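Local coordinates for nicotinate phosphoribosyltransferase (Saccharomyces cerevisiae, PDB 1VLP), which catalyses the first step of NAD biosynthesis from nicotinic acid, the ATP-dependent joining of nicotinate to a phosphoribosyl group to give nicotinate ribonucleotide, at residues Glu15-Ser20 against Lys66-Tyr71; Thr45-Asn50 against Lys130-Gly135; Ile62-Glu67 against Ser152-Lys157; Ser103-His108 against Thr140-Ile145. One frame throughout, in Å; residues are numbered along the deposited sequence. Where two conformers were deposited one is given.

Contact 1: Glu15-Ser20 against Lys66-Tyr71; sequences EPVIKS and KEQFSY
The Tyr71 ring has Glu67 O 3.4 Å above one face, offset toward the rim, while Pro16 leans obliquely against the CD2/CE2 side. Pro16 CB lies 3.6 Å from Tyr71 CD2, and Pro16 CG makes an off-centre CH-pi contact 4.2 Å from the ring centroid. The second flat group, the Gln68 amide, grips the backbone on both sides of Pro16. Its NE2 donates to Glu15 O at 2.9 Å, a partner close to the amide plane, although the donor stands well above the carbonyl plane of Glu15. Its OE1 accepts from Val17 N, also at 2.9 Å, over a fairly straight bond of 164°. The bend at chi2 (-70°) swings CD away from an extended course, and the two amide ends reach separate peptide groups. An alanine in place of Gln68 would probably leave Val17 N and Glu15 O without these mates and the loop freer to shift over the helix. Lys19 NZ turns back to Pro16 O, while Tyr71 OH bonds to Ser14 O. One side-chain amide, bonding a backbone C=O and a backbone N-H, thus docks the irregular segment before helix 26-38 onto helix 59-71.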
# COMPACT_ATOMS: atom_id res chain seq x y z
N GLU A 15 -2.03 4.03 -25.62
CA GLU A 15 -2.41 5.14 -24.76
C GLU A 15 -1.83 4.86 -23.37
O GLU A 15 -1.94 3.73 -22.87
CB GLU A 15 -3.94 5.22 -24.64
CG GLU A 15 -4.38 6.26 -23.60
CD GLU A 15 -5.85 6.61 -23.63
OE1 GLU A 15 -6.59 6.10 -24.51
OE2 GLU A 15 -6.25 7.42 -22.76
N PRO A 16 -1.15 5.86 -22.78
CA PRO A 16 -0.63 5.64 -21.41
C PRO A 16 -1.77 5.42 -20.40
O PRO A 16 -2.75 6.17 -20.40
CB PRO A 16 0.06 6.96 -21.09
CG PRO A 16 0.27 7.64 -22.42
CD PRO A 16 -0.84 7.21 -23.28
N VAL A 17 -1.62 4.39 -19.57
CA VAL A 17 -2.64 4.04 -18.58
C VAL A 17 -2.48 4.92 -17.34
O VAL A 17 -3.48 5.38 -16.77
CB VAL A 17 -2.64 2.50 -18.28
CG1 VAL A 17 -3.43 2.18 -17.01
CG2 VAL A 17 -3.18 1.76 -19.50
N ILE A 18 -1.24 5.16 -16.96
CA ILE A 18 -0.89 5.90 -15.75
C ILE A 18 -0.71 7.36 -16.19
O ILE A 18 0.32 7.74 -16.79
CB ILE A 18 0.37 5.39 -15.10
CG1 ILE A 18 0.28 3.86 -14.80
CG2 ILE A 18 0.71 6.21 -13.85
CD1 ILE A 18 -0.77 3.47 -13.76
N LYS A 19 -1.75 8.16 -15.97
CA LYS A 19 -1.84 9.51 -16.52
C LYS A 19 -1.37 10.58 -15.51
O LYS A 19 -1.27 11.76 -15.86
CB LYS A 19 -3.26 9.76 -16.97
CG LYS A 19 -3.69 8.81 -18.07
CD LYS A 19 -5.03 9.21 -18.60
CE LYS A 19 -5.56 8.19 -19.64
NZ LYS A 19 -4.75 8.19 -20.89
N SER A 20 -1.03 10.15 -14.29
CA SER A 20 -0.67 11.12 -13.24
C SER A 20 0.23 10.47 -12.21
O SER A 20 0.08 9.28 -11.91
CB SER A 20 -1.97 11.66 -12.58
OG SER A 20 -1.68 12.48 -11.44
N LYS A 66 6.69 -2.86 -21.57
CA LYS A 66 7.90 -2.11 -21.85
C LYS A 66 7.53 -0.66 -22.25
O LYS A 66 8.12 0.31 -21.75
CB LYS A 66 8.68 -2.82 -22.98
CG LYS A 66 9.88 -2.13 -23.42
CD LYS A 66 10.75 -3.02 -24.32
CE LYS A 66 11.84 -2.18 -25.01
NZ LYS A 66 12.66 -1.42 -24.03
N GLU A 67 6.53 -0.54 -23.12
CA GLU A 67 6.02 0.77 -23.52
C GLU A 67 5.47 1.59 -22.35
O GLU A 67 5.84 2.75 -22.15
CB GLU A 67 5.02 0.60 -24.66
CG GLU A 67 4.55 1.89 -25.26
CD GLU A 67 3.89 1.64 -26.60
OE1 GLU A 67 2.75 1.15 -26.61
OE2 GLU A 67 4.52 1.89 -27.65
N GLN A 68 4.58 0.99 -21.57
CA GLN A 68 3.93 1.63 -20.44
C GLN A 68 4.93 2.09 -19.36
O GLN A 68 4.82 3.18 -18.81
CB GLN A 68 2.82 0.72 -19.88
CG GLN A 68 1.65 0.53 -20.81
CD GLN A 68 0.78 1.74 -21.00
OE1 GLN A 68 0.58 2.50 -20.08
NE2 GLN A 68 0.24 1.90 -22.19
N PHE A 69 5.94 1.26 -19.10
CA PHE A 69 6.96 1.65 -18.16
C PHE A 69 7.69 2.88 -18.66
O PHE A 69 8.00 3.77 -17.87
CB PHE A 69 7.98 0.53 -17.91
CG PHE A 69 7.44 -0.70 -17.20
CD1 PHE A 69 6.16 -0.78 -16.64
CD2 PHE A 69 8.25 -1.83 -17.11
CE1 PHE A 69 5.73 -1.92 -15.96
CE2 PHE A 69 7.81 -2.98 -16.47
CZ PHE A 69 6.55 -3.03 -15.91
N SER A 70 7.99 2.92 -19.96
CA SER A 70 8.72 4.08 -20.48
C SER A 70 7.93 5.38 -20.30
O SER A 70 8.49 6.45 -20.06
CB SER A 70 9.11 3.87 -21.94
OG SER A 70 8.00 3.99 -22.83
N TYR A 71 6.59 5.29 -20.45
CA TYR A 71 5.73 6.45 -20.31
C TYR A 71 5.77 7.08 -18.93
O TYR A 71 5.50 8.26 -18.74
CB TYR A 71 4.29 6.06 -20.59
CG TYR A 71 3.96 5.62 -22.00
CD1 TYR A 71 4.77 5.98 -23.13
CD2 TYR A 71 2.80 4.92 -22.23
CE1 TYR A 71 4.40 5.61 -24.43
CE2 TYR A 71 2.44 4.54 -23.53
CZ TYR A 71 3.21 4.89 -24.62
OH TYR A 71 2.84 4.48 -25.87

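Contact 2: Thr45-Asn50 against Lys130-Gly135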
# COMPACT_ATOMS: atom_id res chain seq x y z
N THR A 45 17.29 -1.08 -3.61
CA THR A 45 16.80 -1.92 -4.71
C THR A 45 15.47 -2.51 -4.27
O THR A 45 15.37 -3.05 -3.17
CB THR A 45 17.79 -3.06 -5.04
OG1 THR A 45 19.01 -2.48 -5.52
CG2 THR A 45 17.21 -3.98 -6.09
N TYR A 46 14.46 -2.44 -5.14
CA TYR A 46 13.18 -3.18 -4.98
C TYR A 46 13.14 -4.32 -5.98
O TYR A 46 13.71 -4.19 -7.09
CB TYR A 46 11.95 -2.29 -5.26
CG TYR A 46 11.75 -1.09 -4.35
CD1 TYR A 46 12.49 0.09 -4.54
CD2 TYR A 46 10.83 -1.13 -3.30
CE1 TYR A 46 12.31 1.19 -3.72
CE2 TYR A 46 10.65 -0.02 -2.47
CZ TYR A 46 11.42 1.13 -2.70
OH TYR A 46 11.26 2.25 -1.94
N LYS A 47 12.42 -5.40 -5.64
CA LYS A 47 12.32 -6.54 -6.51
C LYS A 47 10.90 -7.00 -6.64
O LYS A 47 10.19 -7.09 -5.68
CB LYS A 47 13.17 -7.72 -6.00
CG LYS A 47 12.75 -9.09 -6.58
CD LYS A 47 13.55 -10.31 -6.02
CE LYS A 47 13.16 -11.63 -6.75
NZ LYS A 47 11.96 -12.38 -6.23
N TYR A 48 10.54 -7.30 -7.87
CA TYR A 48 9.24 -7.92 -8.22
C TYR A 48 9.26 -9.39 -7.90
O TYR A 48 10.19 -10.09 -8.20
CB TYR A 48 8.99 -7.72 -9.72
CG TYR A 48 7.91 -8.56 -10.38
CD1 TYR A 48 6.57 -8.14 -10.35
CD2 TYR A 48 8.24 -9.75 -11.02
CE1 TYR A 48 5.60 -8.88 -10.96
CE2 TYR A 48 7.23 -10.53 -11.66
CZ TYR A 48 5.93 -10.04 -11.66
OH TYR A 48 4.97 -10.76 -12.32
N THR A 49 8.17 -9.87 -7.33
CA THR A 49 7.98 -11.29 -7.16
C THR A 49 6.54 -11.63 -7.51
O THR A 49 5.61 -10.91 -7.14
CB THR A 49 8.27 -11.74 -5.70
OG1 THR A 49 9.59 -11.36 -5.34
CG2 THR A 49 8.15 -13.27 -5.61
N ASN A 50 6.41 -12.66 -8.32
CA ASN A 50 5.11 -13.21 -8.66
C ASN A 50 4.87 -14.45 -7.80
O ASN A 50 5.45 -15.51 -8.05
CB ASN A 50 5.04 -13.57 -10.15
CG ASN A 50 3.67 -14.14 -10.55
OD1 ASN A 50 2.76 -14.22 -9.72
ND2 ASN A 50 3.53 -14.60 -11.83
N LYS A 130 11.19 -10.44 -14.84
CA LYS A 130 12.21 -10.09 -13.88
C LYS A 130 12.29 -8.56 -13.85
O LYS A 130 12.59 -7.95 -14.87
CB LYS A 130 13.55 -10.72 -14.25
CG LYS A 130 14.58 -10.52 -13.17
CD LYS A 130 15.87 -11.31 -13.45
CE LYS A 130 17.05 -10.68 -12.75
NZ LYS A 130 18.32 -11.47 -12.94
N ILE A 131 12.03 -7.98 -12.69
CA ILE A 131 12.04 -6.52 -12.54
C ILE A 131 12.77 -6.12 -11.29
O ILE A 131 12.37 -6.51 -10.20
CB ILE A 131 10.63 -5.89 -12.58
CG1 ILE A 131 9.90 -6.22 -13.90
CG2 ILE A 131 10.72 -4.35 -12.46
CD1 ILE A 131 8.38 -6.04 -13.80
N LEU A 132 13.84 -5.35 -11.46
CA LEU A 132 14.52 -4.68 -10.36
C LEU A 132 14.47 -3.17 -10.54
O LEU A 132 14.66 -2.68 -11.64
CB LEU A 132 15.98 -5.11 -10.32
CG LEU A 132 16.24 -6.57 -9.96
CD1 LEU A 132 17.69 -6.84 -10.18
CD2 LEU A 132 15.85 -6.83 -8.54
N VAL A 133 14.19 -2.45 -9.46
CA VAL A 133 14.15 -1.01 -9.47
C VAL A 133 15.22 -0.50 -8.46
O VAL A 133 15.15 -0.82 -7.27
CB VAL A 133 12.76 -0.46 -9.12
CG1 VAL A 133 12.72 1.01 -9.31
CG2 VAL A 133 11.62 -1.17 -9.92
N SER A 134 16.23 0.19 -8.96
CA SER A 134 17.35 0.51 -8.12
C SER A 134 17.88 1.90 -8.43
O SER A 134 17.89 2.40 -9.56
CB SER A 134 18.43 -0.56 -8.26
OG SER A 134 19.56 -0.35 -7.42
N GLY A 135 18.35 2.51 -7.37
CA GLY A 135 18.86 3.91 -7.41
C GLY A 135 18.69 4.58 -6.08
O GLY A 135 18.44 3.89 -5.06
O HOH W 1 12.06 -9.90 -10.37
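Thr45, Tyr46 and Lys47 pair with Ser134, Val133 and Leu132 as neighbouring strands of the five-stranded antiparallel sheet. Tyr46 and Val133 form the hydrogen-bonded pair, with Tyr46 N to Val133 O at 2.8 Å and Val133 N to Tyr46 O at 3.0 Å; Tyr48 N adds a nearly straight bond (174°) to Ile131 O. On the face carrying Thr45 and Leu132, Thr45 CG2, set anti to the backbone N, meets Leu132 CD2 at 4.0 Å. Thr45 OG1 is 2.9 Å from Ser134 OG, a hydrogen bond that rests on one of two modelled serine conformers and is doubtful to that extent. The face carrying Tyr46 and Val133 is buried, with Leu147 of helix 144-159 against Val133. Further out, Tyr46 OH bonds to Glu245, and its side chain lies about 8 Å from that of Tyr27, which probably binds nicotinate, as in related enzymes. Strand 388-395 continues the sheet beyond residues 45-50. The Tyr48 ring has Ile131 CD1 over one face and Asn50 N over the other, both toward the rim. At its edge sits a water that donates to Tyr48 O at 2.9 Å and accepts from Ile131 N at 3.0 Å.

Contact 3: Ile62-Glu67 against Ser152-Lys157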
# COMPACT_ATOMS: atom_id res chain seq x y z
N ILE A 62 4.34 -8.36 -22.49
CA ILE A 62 5.67 -7.86 -22.20
C ILE A 62 5.98 -6.59 -23.01
O ILE A 62 6.49 -5.58 -22.49
CB ILE A 62 6.71 -8.97 -22.41
CG1 ILE A 62 6.53 -10.05 -21.34
CG2 ILE A 62 8.17 -8.39 -22.42
CD1 ILE A 62 7.27 -11.38 -21.61
N ASN A 63 5.64 -6.64 -24.30
CA ASN A 63 5.91 -5.48 -25.16
C ASN A 63 5.09 -4.26 -24.70
O ASN A 63 5.60 -3.15 -24.74
CB ASN A 63 5.65 -5.82 -26.63
CG ASN A 63 6.65 -6.84 -27.18
OD1 ASN A 63 7.78 -6.91 -26.71
ND2 ASN A 63 6.22 -7.63 -28.18
N TRP A 64 3.83 -4.47 -24.33
CA TRP A 64 2.98 -3.39 -23.85
C TRP A 64 3.56 -2.82 -22.55
O TRP A 64 3.62 -1.63 -22.35
CB TRP A 64 1.55 -3.90 -23.66
CG TRP A 64 0.54 -2.89 -23.27
CD1 TRP A 64 -0.21 -2.14 -24.11
CD2 TRP A 64 0.10 -2.58 -21.94
NE1 TRP A 64 -1.10 -1.36 -23.38
CE2 TRP A 64 -0.91 -1.61 -22.05
CE3 TRP A 64 0.46 -3.05 -20.67
CZ2 TRP A 64 -1.57 -1.13 -20.95
CZ3 TRP A 64 -0.22 -2.56 -19.57
CH2 TRP A 64 -1.21 -1.61 -19.72
N LEU A 65 3.98 -3.72 -21.66
CA LEU A 65 4.61 -3.29 -20.41
C LEU A 65 5.83 -2.44 -20.65
O LEU A 65 6.04 -1.44 -19.98
CB LEU A 65 4.93 -4.49 -19.51
CG LEU A 65 3.69 -5.04 -18.76
CD1 LEU A 65 4.08 -6.41 -18.13
CD2 LEU A 65 3.17 -4.11 -17.74
N LYS A 66 6.69 -2.86 -21.57
CA LYS A 66 7.90 -2.11 -21.85
C LYS A 66 7.53 -0.66 -22.25
O LYS A 66 8.12 0.31 -21.75
CB LYS A 66 8.68 -2.82 -22.98
CG LYS A 66 9.88 -2.13 -23.42
CD LYS A 66 10.75 -3.02 -24.32
CE LYS A 66 11.84 -2.18 -25.01
NZ LYS A 66 12.66 -1.42 -24.03
N GLU A 67 6.53 -0.54 -23.12
CA GLU A 67 6.02 0.77 -23.52
C GLU A 67 5.47 1.59 -22.35
O GLU A 67 5.84 2.75 -22.15
CB GLU A 67 5.02 0.60 -24.66
CG GLU A 67 4.55 1.89 -25.26
CD GLU A 67 3.89 1.64 -26.60
OE1 GLU A 67 2.75 1.15 -26.61
OE2 GLU A 67 4.52 1.89 -27.65
N SER A 152 -0.63 -5.94 -13.42
CA SER A 152 -1.97 -6.54 -13.29
C SER A 152 -2.82 -6.22 -14.52
O SER A 152 -3.42 -7.12 -15.12
CB SER A 152 -2.65 -6.01 -12.03
OG SER A 152 -3.85 -6.66 -11.73
N GLU A 153 -2.87 -4.94 -14.90
CA GLU A 153 -3.65 -4.56 -16.08
C GLU A 153 -3.22 -5.31 -17.36
O GLU A 153 -4.05 -5.80 -18.08
CB GLU A 153 -3.65 -3.04 -16.25
CG GLU A 153 -4.45 -2.61 -17.47
CD GLU A 153 -5.17 -1.28 -17.33
OE1 GLU A 153 -5.18 -0.64 -16.25
OE2 GLU A 153 -5.75 -0.87 -18.35
N ALA A 154 -1.91 -5.42 -17.59
CA ALA A 154 -1.31 -6.18 -18.71
C ALA A 154 -1.80 -7.64 -18.73
O ALA A 154 -2.24 -8.14 -19.75
CB ALA A 154 0.20 -6.13 -18.63
N TYR A 155 -1.74 -8.27 -17.56
CA TYR A 155 -2.08 -9.68 -17.42
C TYR A 155 -3.55 -9.88 -17.85
O TYR A 155 -3.86 -10.78 -18.66
CB TYR A 155 -1.83 -10.20 -15.97
CG TYR A 155 -2.09 -11.67 -15.86
CD1 TYR A 155 -1.10 -12.62 -16.26
CD2 TYR A 155 -3.33 -12.14 -15.45
CE1 TYR A 155 -1.34 -13.99 -16.23
CE2 TYR A 155 -3.59 -13.52 -15.44
CZ TYR A 155 -2.58 -14.43 -15.83
OH TYR A 155 -2.86 -15.81 -15.81
N PHE A 156 -4.46 -9.03 -17.36
CA PHE A 156 -5.89 -9.17 -17.66
C PHE A 156 -6.34 -8.62 -19.00
O PHE A 156 -7.43 -8.88 -19.41
CB PHE A 156 -6.74 -8.69 -16.50
CG PHE A 156 -6.60 -9.60 -15.32
CD1 PHE A 156 -7.17 -10.88 -15.35
CD2 PHE A 156 -5.81 -9.25 -14.24
CE1 PHE A 156 -7.01 -11.77 -14.28
CE2 PHE A 156 -5.67 -10.12 -13.16
CZ PHE A 156 -6.26 -11.37 -13.19
N LYS A 157 -5.46 -7.86 -19.62
CA LYS A 157 -5.68 -7.35 -20.98
C LYS A 157 -5.23 -8.34 -22.06
O LYS A 157 -5.89 -8.47 -23.10
CB LYS A 157 -4.91 -6.02 -21.13
CG LYS A 157 -5.33 -5.11 -22.23
CD LYS A 157 -4.49 -3.77 -22.18
CE LYS A 157 -4.96 -2.78 -23.23
NZ LYS A 157 -6.35 -2.28 -22.97
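Lys157, whose aliphatic chain lies against Trp64, donates its backbone N to Glu153 O at 2.9 Å and more weakly to Ala154 O, where helix 152-157 widens into a pi-type turn. The contact with helix 62-67 itself is apolar packing around an indole. Trp64 CG is anti to the backbone N (chi1 -176°), and the ring reaches across to the other helix. Lys157 CD stands 4.0 Å above the indole plane, offset toward the rim, and the lysine chain crosses the tryptophan at about a right angle. On the six-membered part, Trp64 CE3 approaches Ala154 CB to 3.7 Å, while Trp64 CH2 meets Glu153 CG at 4.1 Å. The Glu153 carboxylate, turned 26° from the ring plane, has its OE1 bonded to Leu197 N. Leu65 also touches the small Ala154 methyl, with both Leu65 CG and Leu65 CD2 at 3.7 Å from Ala154 CB. An alanine in place of Trp64 would probably open a gap beside Ala154 CB and leave the Lys157 methylenes without their aromatic support. The short segments run roughly antiparallel, at 148° with axes 9.8 Å apart. Around them, Val17 of the N-terminal loop packs on Trp64 and Glu153, Phe158 meets the indole, and Leu65 also rests on Phe115 and Leu129 of strands 113-120 and 126-134.

Contact 4: Ser103-His108 against Thr140-Ile145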
# COMPACT_ATOMS: atom_id res chain seq x y z
N SER A 103 11.00 22.05 -12.42
CA SER A 103 11.10 21.49 -13.77
C SER A 103 12.15 20.38 -13.85
O SER A 103 12.15 19.58 -14.78
CB SER A 103 11.42 22.60 -14.78
OG SER A 103 12.63 23.24 -14.45
N ASN A 104 13.02 20.31 -12.84
CA ASN A 104 14.03 19.25 -12.80
C ASN A 104 13.45 17.89 -12.41
O ASN A 104 14.02 16.84 -12.79
CB ASN A 104 15.20 19.60 -11.86
CG ASN A 104 15.96 20.83 -12.31
OD1 ASN A 104 16.38 20.95 -13.47
ND2 ASN A 104 16.13 21.77 -11.39
N TYR A 105 12.33 17.87 -11.67
CA TYR A 105 11.74 16.63 -11.23
C TYR A 105 11.16 15.72 -12.37
O TYR A 105 10.33 16.16 -13.20
CB TYR A 105 10.68 16.86 -10.14
CG TYR A 105 10.19 15.53 -9.66
CD1 TYR A 105 10.96 14.79 -8.75
CD2 TYR A 105 9.04 14.94 -10.21
CE1 TYR A 105 10.57 13.52 -8.36
CE2 TYR A 105 8.64 13.66 -9.81
CZ TYR A 105 9.41 12.98 -8.88
OH TYR A 105 9.05 11.72 -8.47
N LYS A 106 11.55 14.45 -12.37
CA LYS A 106 10.90 13.45 -13.16
C LYS A 106 11.39 12.08 -12.75
O LYS A 106 12.42 11.95 -12.08
CB LYS A 106 11.23 13.64 -14.65
CG LYS A 106 12.69 13.53 -14.96
CD LYS A 106 13.04 14.16 -16.32
CE LYS A 106 14.43 14.85 -16.29
NZ LYS A 106 14.56 16.08 -15.41
N LEU A 107 10.65 11.07 -13.18
CA LEU A 107 11.11 9.69 -13.05
C LEU A 107 12.04 9.38 -14.22
O LEU A 107 11.88 9.95 -15.34
CB LEU A 107 9.88 8.74 -13.06
CG LEU A 107 8.90 8.87 -11.89
CD1 LEU A 107 7.75 7.92 -12.15
CD2 LEU A 107 9.65 8.57 -10.55
N HIS A 108 12.99 8.47 -13.99
CA HIS A 108 13.94 8.04 -15.02
C HIS A 108 13.87 6.54 -15.15
O HIS A 108 14.76 5.84 -14.68
CB HIS A 108 15.38 8.49 -14.69
CG HIS A 108 15.52 9.96 -14.44
ND1 HIS A 108 15.23 10.54 -13.22
CD2 HIS A 108 15.92 10.96 -15.25
CE1 HIS A 108 15.44 11.84 -13.29
NE2 HIS A 108 15.84 12.13 -14.52
N THR A 140 13.38 6.17 -6.49
CA THR A 140 12.82 4.84 -6.72
C THR A 140 11.50 4.55 -6.01
O THR A 140 10.69 3.66 -6.46
CB THR A 140 13.86 3.74 -6.36
OG1 THR A 140 14.22 3.86 -5.01
CG2 THR A 140 15.09 3.90 -7.24
N ILE A 141 11.28 5.26 -4.91
CA ILE A 141 10.11 5.02 -4.04
C ILE A 141 8.72 5.04 -4.74
O ILE A 141 7.81 4.29 -4.35
CB ILE A 141 10.17 5.97 -2.82
CG1 ILE A 141 9.13 5.58 -1.77
CG2 ILE A 141 10.02 7.43 -3.25
CD1 ILE A 141 9.66 5.43 -0.48
N LEU A 142 8.53 5.87 -5.77
CA LEU A 142 7.20 5.95 -6.36
C LEU A 142 6.87 4.77 -7.26
O LEU A 142 5.71 4.58 -7.61
CB LEU A 142 7.05 7.27 -7.13
CG LEU A 142 7.10 8.55 -6.29
CD1 LEU A 142 6.69 9.77 -7.16
CD2 LEU A 142 6.24 8.46 -5.04
N TYR A 143 7.85 4.00 -7.73
CA TYR A 143 7.52 2.97 -8.78
C TYR A 143 6.61 1.85 -8.35
O TYR A 143 5.85 1.36 -9.19
CB TYR A 143 8.80 2.35 -9.32
CG TYR A 143 9.57 3.24 -10.23
CD1 TYR A 143 9.15 3.45 -11.54
CD2 TYR A 143 10.75 3.88 -9.81
CE1 TYR A 143 9.89 4.22 -12.41
CE2 TYR A 143 11.48 4.67 -10.66
CZ TYR A 143 11.05 4.84 -11.96
OH TYR A 143 11.78 5.62 -12.83
N GLU A 144 6.70 1.42 -7.09
CA GLU A 144 5.97 0.22 -6.63
C GLU A 144 4.51 0.16 -7.17
O GLU A 144 4.12 -0.79 -7.88
CB GLU A 144 5.97 0.14 -5.10
CG GLU A 144 5.29 -1.09 -4.54
CD GLU A 144 4.82 -0.95 -3.08
OE1 GLU A 144 5.00 0.11 -2.41
OE2 GLU A 144 4.28 -1.96 -2.57
N ILE A 145 3.71 1.17 -6.86
CA ILE A 145 2.28 1.10 -7.15
C ILE A 145 1.97 1.11 -8.62
O ILE A 145 1.29 0.19 -9.08
CB ILE A 145 1.52 2.24 -6.46
CG1 ILE A 145 1.92 2.26 -5.01
CG2 ILE A 145 -0.02 2.11 -6.61
CD1 ILE A 145 1.60 1.22 -4.29
O HOH W 2 13.59 7.29 -11.50
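Tyr143 CG is set anti to the carbonyl carbon (chi1 -74°), and the ring beyond it ends with OH beside Leu107 CB and the His108 backbone, Tyr143 OH lying 3.3 Å from His108 C. Tyr105 CG is instead anti to the backbone N (chi1 -176°). Its ring ends with the hydroxyl at Leu142, whose side chain crosses it obliquely. The touching atoms are Tyr105 OH and Leu142 CD1, 3.3 Å apart, a close meeting of a hydroxyl with a methyl. Between these two tyrosines Leu107 supplies the apolar filling: its CB lies 3.7 Å from Tyr143 OH, and its CD2 approaches Leu142 CB more loosely at 4.5 Å. Residues 140-143 form a type I beta turn, closed by Tyr143 N to Thr140 O at 3.1 Å, and Thr140 CA lies in plane at the edge of the Tyr143 ring. This turn leads into helix 144-159, so Leu142 and Tyr143 are presented to the loop just ahead of it. Across the interface His108 occupies the N-cap position before helix 109-112, whose Pro109 and Gln112 touch Tyr143. Tyr105 is backed on its own side by Tyr99, edge to face. The side chain of Leu142 lies about 9 Å from that of Tyr27, the probable nicotinate ligand. A water accepts from His108 N at 2.8 Å and is hydrogen-bonded to Tyr143 OH at the same distance. The chemistry is therefore mixed: leucine carbons and tyrosine rings make the bulk of the interface, and one bridging water ties the phenol to a main-chain N-H at the start of a helix.

In the fold
Contacts 1 and 3 lie side by side on helix 59-71, their centres 10 Å apart, sharing Lys66 and Glu67 and joined where Val17 packs against both Trp64 and Glu153. The centre of contact 2, in the antiparallel sheet, lies about 18 Å from that of contact 1 and about 17 Å from that of contact 3; it touches contact 1 through Phe69 and Ile131. Contact 4 meets contact 2 through Val133 and Tyr143 and uses the start of helix 144-159, whose later part serves contact 3. Along the chain, contact 1 closes before contact 4 opens; contact 4 is nested within contact 3, whereas contact 2 interleaves with all three. Together they join loops and two helices to a sheet completed by late strands 388-395 and 398-399.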